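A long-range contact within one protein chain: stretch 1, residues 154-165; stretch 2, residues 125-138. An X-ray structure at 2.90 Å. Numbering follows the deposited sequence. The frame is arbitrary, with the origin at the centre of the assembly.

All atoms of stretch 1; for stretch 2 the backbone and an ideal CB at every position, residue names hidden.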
# COMPACT_ATOMS: atom_id res chain seq x y z
N LEU A 154 9.22 -8.39 -17.55
CA LEU A 154 9.85 -8.40 -18.87
C LEU A 154 9.49 -7.14 -19.64
O LEU A 154 10.36 -6.46 -20.19
CB LEU A 154 9.44 -9.64 -19.66
CG LEU A 154 10.05 -9.77 -21.06
CD1 LEU A 154 11.44 -10.38 -20.97
CD2 LEU A 154 9.15 -10.61 -21.94
N THR A 155 8.20 -6.85 -19.70
CA THR A 155 7.73 -5.66 -20.37
C THR A 155 8.43 -4.42 -19.85
O THR A 155 8.90 -3.59 -20.63
CB THR A 155 6.27 -5.49 -20.18
OG1 THR A 155 5.60 -6.65 -20.67
CG2 THR A 155 5.78 -4.27 -20.94
N LEU A 156 8.52 -4.31 -18.53
CA LEU A 156 9.14 -3.15 -17.90
C LEU A 156 10.59 -3.05 -18.26
O LEU A 156 11.22 -2.02 -18.05
CB LEU A 156 8.99 -3.21 -16.39
CG LEU A 156 7.66 -2.71 -15.85
CD1 LEU A 156 7.58 -3.01 -14.38
CD2 LEU A 156 7.53 -1.24 -16.09
N ARG A 157 11.14 -4.14 -18.77
CA ARG A 157 12.54 -4.15 -19.17
C ARG A 157 12.65 -3.90 -20.67
O ARG A 157 13.60 -3.27 -21.13
CB ARG A 157 13.19 -5.48 -18.80
CG ARG A 157 14.70 -5.43 -18.82
CD ARG A 157 15.28 -6.81 -18.63
NE ARG A 157 14.75 -7.45 -17.43
CZ ARG A 157 15.37 -7.44 -16.25
NH1 ARG A 157 16.54 -6.82 -16.12
NH2 ARG A 157 14.81 -8.05 -15.21
N LYS A 158 11.69 -4.41 -21.43
CA LYS A 158 11.57 -4.06 -22.82
C LYS A 158 11.53 -2.55 -22.93
O LYS A 158 12.28 -1.95 -23.70
CB LYS A 158 10.29 -4.65 -23.40
CG LYS A 158 10.40 -6.08 -23.89
CD LYS A 158 9.03 -6.58 -24.34
CE LYS A 158 9.14 -7.84 -25.18
NZ LYS A 158 7.79 -8.41 -25.47
N PHE A 159 10.70 -1.94 -22.09
CA PHE A 159 10.45 -0.51 -22.15
C PHE A 159 11.74 0.33 -22.13
O PHE A 159 11.73 1.49 -22.53
CB PHE A 159 9.52 -0.09 -21.01
CG PHE A 159 9.21 1.38 -21.01
CD1 PHE A 159 8.27 1.89 -21.87
CD2 PHE A 159 9.86 2.24 -20.14
CE1 PHE A 159 8.00 3.26 -21.89
CE2 PHE A 159 9.59 3.60 -20.15
CZ PHE A 159 8.66 4.11 -21.03
N VAL A 160 12.84 -0.27 -21.69
CA VAL A 160 14.12 0.43 -21.63
C VAL A 160 15.22 -0.26 -22.42
O VAL A 160 16.39 -0.21 -22.05
CB VAL A 160 14.60 0.64 -20.17
CG1 VAL A 160 13.87 1.81 -19.54
CG2 VAL A 160 14.43 -0.63 -19.36
N SER A 161 14.84 -0.89 -23.53
CA SER A 161 15.81 -1.53 -24.41
C SER A 161 15.86 -0.86 -25.79
O SER A 161 14.97 -0.09 -26.15
CB SER A 161 15.50 -3.02 -24.55
OG SER A 161 15.22 -3.59 -23.29
N SER A 162 16.90 -1.15 -26.56
CA SER A 162 16.96 -0.72 -27.96
C SER A 162 16.43 -1.80 -28.89
O SER A 162 16.21 -1.56 -30.07
CB SER A 162 18.38 -0.33 -28.35
OG SER A 162 19.30 -1.32 -27.95
N ASN A 163 16.16 -2.98 -28.33
CA ASN A 163 15.74 -4.14 -29.11
C ASN A 163 14.27 -4.47 -28.93
O ASN A 163 13.77 -4.56 -27.80
CB ASN A 163 16.56 -5.37 -28.68
CG ASN A 163 17.90 -4.98 -28.08
OD1 ASN A 163 18.14 -5.17 -26.87
ND2 ASN A 163 18.78 -4.41 -28.92
N SER A 164 13.59 -4.71 -30.04
CA SER A 164 12.29 -5.35 -29.98
C SER A 164 11.99 -6.06 -31.28
O SER A 164 11.22 -5.58 -32.11
CB SER A 164 11.22 -4.32 -29.64
OG SER A 164 11.30 -3.94 -28.27
N LEU A 165 12.66 -7.20 -31.47
CA LEU A 165 12.70 -7.90 -32.75
C LEU A 165 12.67 -9.42 -32.54
O LEU A 165 12.97 -9.91 -31.45
CB LEU A 165 13.96 -7.49 -33.54
CG LEU A 165 14.33 -8.35 -34.76
CD1 LEU A 165 13.35 -8.12 -35.92
CD2 LEU A 165 15.77 -8.08 -35.21
N UNK A 125 -0.43 -0.15 -21.55
CA UNK A 125 0.04 0.08 -22.87
C UNK A 125 1.37 0.77 -22.82
O UNK A 125 1.73 1.40 -21.81
CB UNK A 125 -0.97 0.89 -23.68
N UNK A 126 2.12 0.62 -23.90
CA UNK A 126 3.35 1.35 -24.11
C UNK A 126 3.58 1.44 -25.59
O UNK A 126 2.86 0.80 -26.36
CB UNK A 126 4.53 0.69 -23.40
N UNK A 127 4.53 2.30 -25.97
CA UNK A 127 5.00 2.42 -27.35
C UNK A 127 6.50 2.74 -27.33
O UNK A 127 6.94 3.64 -26.62
CB UNK A 127 4.22 3.50 -28.11
N UNK A 128 7.27 1.98 -28.10
CA UNK A 128 8.72 1.98 -27.93
C UNK A 128 9.45 2.07 -29.28
O UNK A 128 8.90 1.71 -30.31
CB UNK A 128 9.16 0.72 -27.18
N UNK A 129 10.68 2.59 -29.27
CA UNK A 129 11.37 2.91 -30.53
C UNK A 129 12.65 2.09 -30.76
O UNK A 129 13.74 2.48 -30.32
CB UNK A 129 11.72 4.40 -30.55
N UNK A 130 12.52 0.97 -31.45
CA UNK A 130 13.67 0.10 -31.76
C UNK A 130 14.73 0.85 -32.57
O UNK A 130 14.50 1.21 -33.73
CB UNK A 130 13.21 -1.14 -32.53
N UNK A 131 15.90 1.06 -31.97
CA UNK A 131 16.96 1.86 -32.60
C UNK A 131 17.64 1.15 -33.76
O UNK A 131 18.25 1.79 -34.62
CB UNK A 131 18.01 2.24 -31.56
N UNK A 132 17.54 -0.18 -33.79
CA UNK A 132 18.15 -0.94 -34.88
C UNK A 132 17.30 -0.87 -36.15
O UNK A 132 17.83 -0.80 -37.26
CB UNK A 132 18.35 -2.40 -34.46
N UNK A 133 15.98 -0.88 -35.99
CA UNK A 133 15.07 -0.85 -37.13
C UNK A 133 14.42 0.53 -37.31
O UNK A 133 13.42 0.66 -38.01
CB UNK A 133 13.99 -1.92 -36.96
N UNK A 134 14.97 1.54 -36.64
CA UNK A 134 14.44 2.91 -36.70
C UNK A 134 12.92 2.94 -36.84
O UNK A 134 12.40 3.47 -37.83
CB UNK A 134 15.07 3.67 -37.87
N UNK A 135 12.22 2.45 -35.83
CA UNK A 135 10.79 2.24 -35.95
C UNK A 135 10.09 2.12 -34.60
O UNK A 135 10.52 1.36 -33.74
CB UNK A 135 10.52 0.98 -36.78
N UNK A 136 9.00 2.87 -34.41
CA UNK A 136 8.15 2.68 -33.23
C UNK A 136 7.26 1.46 -33.42
O UNK A 136 6.72 1.23 -34.50
CB UNK A 136 7.30 3.92 -32.97
N UNK A 137 7.08 0.71 -32.34
CA UNK A 137 6.01 -0.28 -32.29
C UNK A 137 5.26 -0.18 -30.95
O UNK A 137 5.73 0.46 -30.01
CB UNK A 137 6.57 -1.69 -32.49
N UNK A 138 4.10 -0.82 -30.89
CA UNK A 138 3.17 -0.59 -29.82
C UNK A 138 2.12 -1.66 -29.86
O UNK A 138 1.29 -1.68 -30.78
CB UNK A 138 2.54 0.80 -29.91

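Position 125 points its CB direction away from stretch 1, and nothing of that stretch lies within 5.5 Å of the ideal CB. It is G125.

Position 126 points toward stretch 1. Its ideal CB lies 4.2 Å from F159 CD1, and the methyl of T155 is farther along. An apolar side chain suits, aliphatic or aromatic. It is F126, with chi1 in p. The ring reaches the helix, and F126 CE2 lies 3.5 Å from T155 CG2.

Positions 127 and 129 point away, as strand alternation predicts. Many residues would do, polar ones included. They are E127 and Y129.

Position 128 points toward stretch 1 again. Its ideal CB is 5.3 Å from F159 CA and 5.2 Å from S164 OG. The gap is modest, so a medium apolar side chain fits well. It is V128. V128 CG2 packs at 4.0 Å from F159 CD1, and V128 CG1 lies 4.3 Å from S164 OG.

Position 130 points sideways. Its ideal CB is 3.9 Å from S162 O and 4.4 Å from S164 N. The amide is a donor, so a short acceptor such as Asp or Asn would suit. It is D130. S164 N donates to D130 OD2 at 2.8 Å and 153°. The other oxygen, D130 OD1, turns to its own loop and accepts from the backbone N of position 133 at 2.9 Å.

Position 131 also points sideways, with its ideal CB 4.1 Å from S162 CB. The main contact is made by the backbone and could serve many residues. It is H131. H131 N donates to S162 O at 3.3 Å.

Position 132 points toward stretch 1, but its ideal CB is still 5.0 Å from S162 O. A long polar chain could leave for open space. It is K132, and its end leads away.

Position 133 points toward stretch 1, with no atom of it near the ideal CB. A longer side chain is needed to reach L165. It is E133, whose OE2 comes to 3.4 Å from L165 CD2.

Positions 134, 135 and 136 are out of reach, so stretch 1 selects nothing there. The left-handed 33°/64° at 134 suits Gly, Asn or Asp best. The deposited residue is S134, which takes it all the same. The other two are S135 and F136.

Position 137 points toward stretch 1 from a distance, which favours a large side chain. It is W137, and W137 NE1 approaches S164 CB at 3.1 Å.

Position 138 is out of reach. It is K138.

Stretch 2 125-138: GFEVYDHKESSFWK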
# COMPACT_ATOMS: atom_id res chain seq x y z
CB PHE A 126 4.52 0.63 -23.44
CG PHE A 126 4.81 -0.73 -24.00
CD1 PHE A 126 5.75 -0.89 -25.00
CD2 PHE A 126 4.23 -1.87 -23.47
CE1 PHE A 126 6.06 -2.14 -25.49
CE2 PHE A 126 4.53 -3.12 -23.97
CZ PHE A 126 5.44 -3.25 -24.99
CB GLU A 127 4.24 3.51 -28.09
CG GLU A 127 4.81 3.84 -29.47
CD GLU A 127 4.17 5.06 -30.09
OE1 GLU A 127 3.87 6.01 -29.33
OE2 GLU A 127 3.98 5.09 -31.35
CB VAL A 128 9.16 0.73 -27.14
CG1 VAL A 128 10.54 0.27 -27.55
CG2 VAL A 128 9.11 1.04 -25.68
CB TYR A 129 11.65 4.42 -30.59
CG TYR A 129 12.49 4.86 -31.77
CD1 TYR A 129 12.00 4.80 -33.07
CD2 TYR A 129 13.77 5.37 -31.58
CE1 TYR A 129 12.77 5.18 -34.14
CE2 TYR A 129 14.55 5.76 -32.66
CZ TYR A 129 14.05 5.67 -33.93
OH TYR A 129 14.81 6.07 -34.99
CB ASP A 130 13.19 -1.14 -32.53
CG ASP A 130 14.30 -2.16 -32.75
OD1 ASP A 130 15.39 -1.79 -33.26
OD2 ASP A 130 14.06 -3.36 -32.48
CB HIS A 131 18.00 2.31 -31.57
CG HIS A 131 17.46 3.26 -30.55
ND1 HIS A 131 18.00 4.51 -30.34
CD2 HIS A 131 16.42 3.15 -29.69
CE1 HIS A 131 17.31 5.13 -29.39
NE2 HIS A 131 16.35 4.32 -28.99
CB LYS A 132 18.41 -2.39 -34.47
CG LYS A 132 19.43 -3.11 -35.36
CD LYS A 132 19.90 -4.42 -34.73
CE LYS A 132 20.66 -5.27 -35.73
NZ LYS A 132 21.85 -4.55 -36.28
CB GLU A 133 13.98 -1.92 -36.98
CG GLU A 133 14.46 -3.23 -36.37
CD GLU A 133 15.16 -4.13 -37.38
OE1 GLU A 133 15.16 -3.80 -38.60
OE2 GLU A 133 15.71 -5.17 -36.96
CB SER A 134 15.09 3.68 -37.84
OG SER A 134 16.46 3.86 -37.59
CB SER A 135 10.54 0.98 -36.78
OG SER A 135 9.17 0.85 -37.10
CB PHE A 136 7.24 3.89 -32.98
CG PHE A 136 7.98 5.18 -32.76
CD1 PHE A 136 8.23 5.64 -31.47
CD2 PHE A 136 8.36 5.98 -33.85
CE1 PHE A 136 8.88 6.85 -31.28
CE2 PHE A 136 9.01 7.18 -33.66
CZ PHE A 136 9.28 7.63 -32.40
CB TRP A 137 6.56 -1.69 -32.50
CG TRP A 137 7.25 -2.20 -31.34
CD1 TRP A 137 8.45 -1.78 -30.86
CD2 TRP A 137 6.76 -3.19 -30.42
NE1 TRP A 137 8.75 -2.45 -29.68
CE2 TRP A 137 7.73 -3.32 -29.40
CE3 TRP A 137 5.61 -3.97 -30.36
CZ2 TRP A 137 7.60 -4.23 -28.36
CZ3 TRP A 137 5.47 -4.86 -29.32
CH2 TRP A 137 6.46 -4.99 -28.33
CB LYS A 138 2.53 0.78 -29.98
CG LYS A 138 1.16 0.89 -29.39
CD LYS A 138 0.24 1.69 -30.28
CE LYS A 138 0.27 3.16 -29.95
NZ LYS A 138 -0.60 3.92 -30.90
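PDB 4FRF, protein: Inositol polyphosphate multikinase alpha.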